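Local atomic coordinates of putative ferredoxin (Rhodopseudomonas palustris, PDB entry 4OV1), a protein that binds a [3Fe-4S] cluster and, as a small ferredoxin, probably carries electrons between redox partners. Residues M4-V9 / D41-A46. Numbering follows the deposited sequence.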
ATOM      1  N   MET A   4       4.158  12.801  -8.972  1.00 44.96           N
ATOM      2  CA  MET A   4       2.982  12.777  -8.115  1.00 44.36           C
ATOM      3  C   MET A   4       2.286  11.441  -7.973  1.00 42.48           C
ATOM      4  O   MET A   4       1.517  11.033  -8.784  1.00 41.24           O
ATOM      5  CB  MET A   4       2.003  13.820  -8.563  1.00 45.17           C
ATOM      6  CG  MET A   4       2.553  15.094  -8.414  1.00 46.32           C
ATOM      7  N   LEU A   5       2.566  10.753  -6.909  1.00 27.55           N
ATOM      8  CA  LEU A   5       2.007   9.454  -6.705  1.00 26.83           C
ATOM      9  C   LEU A   5       1.134   9.356  -5.488  1.00 26.19           C
ATOM     10  O   LEU A   5       1.387   9.920  -4.482  1.00 26.26           O
ATOM     11  CB  LEU A   5       3.092   8.379  -6.640  1.00 27.25           C
ATOM     12  CG  LEU A   5       4.148   8.199  -7.717  1.00 27.56           C
ATOM     13  CD1 LEU A   5       5.115   7.192  -7.300  1.00 27.29           C
ATOM     14  CD2 LEU A   5       3.560   7.800  -9.003  1.00 25.75           C
ATOM     15  N   THR A   6       0.080   8.593  -5.624  1.00 25.36           N
ATOM     16  CA  THR A   6      -0.755   8.196  -4.487  1.00 24.74           C
ATOM     17  C   THR A   6      -1.008   6.683  -4.491  1.00 23.88           C
ATOM     18  O   THR A   6      -0.879   6.031  -5.529  1.00 24.15           O
ATOM     19  CB  THR A   6      -2.096   8.979  -4.430  1.00 25.26           C
ATOM     20  OG1 THR A   6      -2.954   8.584  -5.510  1.00 24.37           O
ATOM     21  CG2 THR A   6      -1.850  10.490  -4.479  1.00 24.99           C
ATOM     22  N   ILE A   7      -1.368   6.134  -3.331  1.00 34.41           N
ATOM     23  CA  ILE A   7      -1.534   4.686  -3.169  1.00 33.06           C
ATOM     24  C   ILE A   7      -2.948   4.310  -2.757  1.00 33.09           C
ATOM     25  O   ILE A   7      -3.524   4.947  -1.897  1.00 34.08           O
ATOM     26  CB  ILE A   7      -0.514   4.116  -2.149  1.00 33.03           C
ATOM     27  CG1 ILE A   7       0.851   3.954  -2.818  1.00 33.77           C
ATOM     28  CG2 ILE A   7      -0.918   2.751  -1.687  1.00 32.67           C
ATOM     29  CD1 ILE A   7       1.868   3.222  -1.980  1.00 32.80           C
ATOM     30  N   HIS A   8      -3.510   3.281  -3.383  1.00 20.57           N
ATOM     31  CA  HIS A   8      -4.815   2.757  -2.988  1.00 20.77           C
ATOM     32  C   HIS A   8      -4.840   1.241  -2.749  1.00 22.37           C
ATOM     33  O   HIS A   8      -4.345   0.480  -3.574  1.00 24.57           O
ATOM     34  CB  HIS A   8      -5.841   3.071  -4.060  1.00 21.58           C
ATOM     35  CG  HIS A   8      -7.180   2.446  -3.810  1.00 23.31           C
ATOM     36  ND1 HIS A   8      -7.899   2.662  -2.654  1.00 22.79           N
ATOM     37  CD2 HIS A   8      -7.926   1.604  -4.567  1.00 24.99           C
ATOM     38  CE1 HIS A   8      -9.029   1.980  -2.710  1.00 24.49           C
ATOM     39  NE2 HIS A   8      -9.069   1.331  -3.861  1.00 25.69           N
ATOM     40  N   VAL A   9      -5.445   0.792  -1.654  1.00 18.56           N
ATOM     41  CA  VAL A   9      -5.679  -0.644  -1.474  1.00 20.07           C
ATOM     42  C   VAL A   9      -7.119  -1.066  -1.790  1.00 22.35           C
ATOM     43  O   VAL A   9      -8.054  -0.576  -1.177  1.00 21.91           O
ATOM     44  CB  VAL A   9      -5.366  -1.109  -0.041  1.00 18.78           C
ATOM     45  CG1 VAL A   9      -5.618  -2.590   0.075  1.00 20.20           C
ATOM     46  CG2 VAL A   9      -3.939  -0.782   0.332  1.00 17.00           C
ATOM     47  N   ASP A  41      -2.779  10.864   4.144  1.00 45.20           N
ATOM     48  CA  ASP A  41      -2.482  11.599   2.922  1.00 45.65           C
ATOM     49  C   ASP A  41      -2.661  10.752   1.667  1.00 43.40           C
ATOM     50  O   ASP A  41      -3.370  11.134   0.741  1.00 41.83           O
ATOM     51  CB  ASP A  41      -1.051  12.139   2.977  1.00 47.58           C
ATOM     52  CG  ASP A  41      -0.836  13.317   2.063  1.00 48.94           C
ATOM     53  OD1 ASP A  41      -1.802  13.754   1.414  1.00 49.37           O
ATOM     54  OD2 ASP A  41       0.303  13.810   1.993  1.00 50.54           O
ATOM     55  N   GLY A  42      -2.002   9.602   1.637  1.00 43.07           N
ATOM     56  CA  GLY A  42      -1.994   8.773   0.446  1.00 41.33           C
ATOM     57  C   GLY A  42      -0.882   9.143  -0.518  1.00 41.63           C
ATOM     58  O   GLY A  42      -0.422   8.313  -1.295  1.00 41.12           O
ATOM     59  N   VAL A  43      -0.456  10.400  -0.464  1.00 48.31           N
ATOM     60  CA  VAL A  43       0.625  10.904  -1.324  1.00 50.37           C
ATOM     61  C   VAL A  43       1.982  10.281  -0.977  1.00 50.82           C
ATOM     62  O   VAL A  43       2.359  10.225   0.190  1.00 51.84           O
ATOM     63  CB  VAL A  43       0.734  12.452  -1.250  1.00 51.25           C
ATOM     64  CG1 VAL A  43       1.962  12.945  -2.022  1.00 52.41           C
ATOM     65  CG2 VAL A  43      -0.519  13.088  -1.792  1.00 48.65           C
ATOM     66  N   VAL A  44       2.712   9.819  -1.987  1.00 26.63           N
ATOM     67  CA  VAL A  44       3.993   9.151  -1.739  1.00 27.89           C
ATOM     68  C   VAL A  44       5.162  10.137  -1.664  1.00 29.36           C
ATOM     69  O   VAL A  44       5.487  10.805  -2.655  1.00 29.63           O
ATOM     70  CB  VAL A  44       4.312   8.093  -2.808  1.00 25.92           C
ATOM     71  CG1 VAL A  44       5.573   7.341  -2.425  1.00 25.96           C
ATOM     72  CG2 VAL A  44       3.155   7.128  -2.975  1.00 22.72           C
ATOM     73  N   PRO A  45       5.795  10.232  -0.478  1.00 26.45           N
ATOM     74  CA  PRO A  45       6.971  11.080  -0.235  1.00 26.33           C
ATOM     75  C   PRO A  45       8.130  10.594  -1.089  1.00 25.91           C
ATOM     76  O   PRO A  45       8.138   9.422  -1.463  1.00 24.48           O
ATOM     77  CB  PRO A  45       7.275  10.837   1.250  1.00 25.20           C
ATOM     78  CG  PRO A  45       5.988  10.398   1.818  1.00 25.09           C
ATOM     79  CD  PRO A  45       5.353   9.561   0.753  1.00 23.68           C
ATOM     80  N   ALA A  46       9.081  11.477  -1.387  1.00 22.63           N
ATOM     81  CA  ALA A  46      10.146  11.170  -2.333  1.00 21.96           C
ATOM     82  C   ALA A  46      10.998   9.988  -1.870  1.00 21.24           C
ATOM     83  O   ALA A  46      11.367   9.138  -2.671  1.00 21.59           O
ATOM     84  CB  ALA A  46      11.001  12.393  -2.583  1.00 23.33           C
TER
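Val44 N gives an almost straight backbone hydrogen bond to Leu5 O, at 2.8 Å. A second backbone bond joins residues 4-9 to 41-46. Ile7 N reaches Gly42 O at 3.1 Å, but this bond is bent, with 139° at the hydrogen. Both acceptors also receive a CA-H...O contact. Val43 CA lies 3.4 Å from Leu5 O, and Thr6 CA lies 3.2 Å from Gly42 O. The bonds frame Thr6 and Val43 as a non-hydrogen-bonded antiparallel pair, a single beta bridge. In this ferredoxin, strand 5-9 pairs along its other edge with strand 64-68. The bridge thus ties the loop between strand 36-38 and helix 49-58 to that two-stranded sheet. The side chain of Ile7 is about 9 Å from the [3Fe-4S] cluster; Val9, further along the strand, touches it. Val44 carries the buried packing. With CG1 anti to the backbone N (chi1 -174°), its CG2 lies anti to the carbonyl carbon and meets Leu5 CB at 3.9 Å and Ile7 CG1 at 3.9 Å. Ile49 and Ala52 of helix 49-58 touch this apolar group. On the more open side, Thr6 CG2 meets Val43 CG2 at 4.0 Å, the two side chains crossing at a slant. Thr6 OG1 turns to a hydrogen bond with Thr67 OG1.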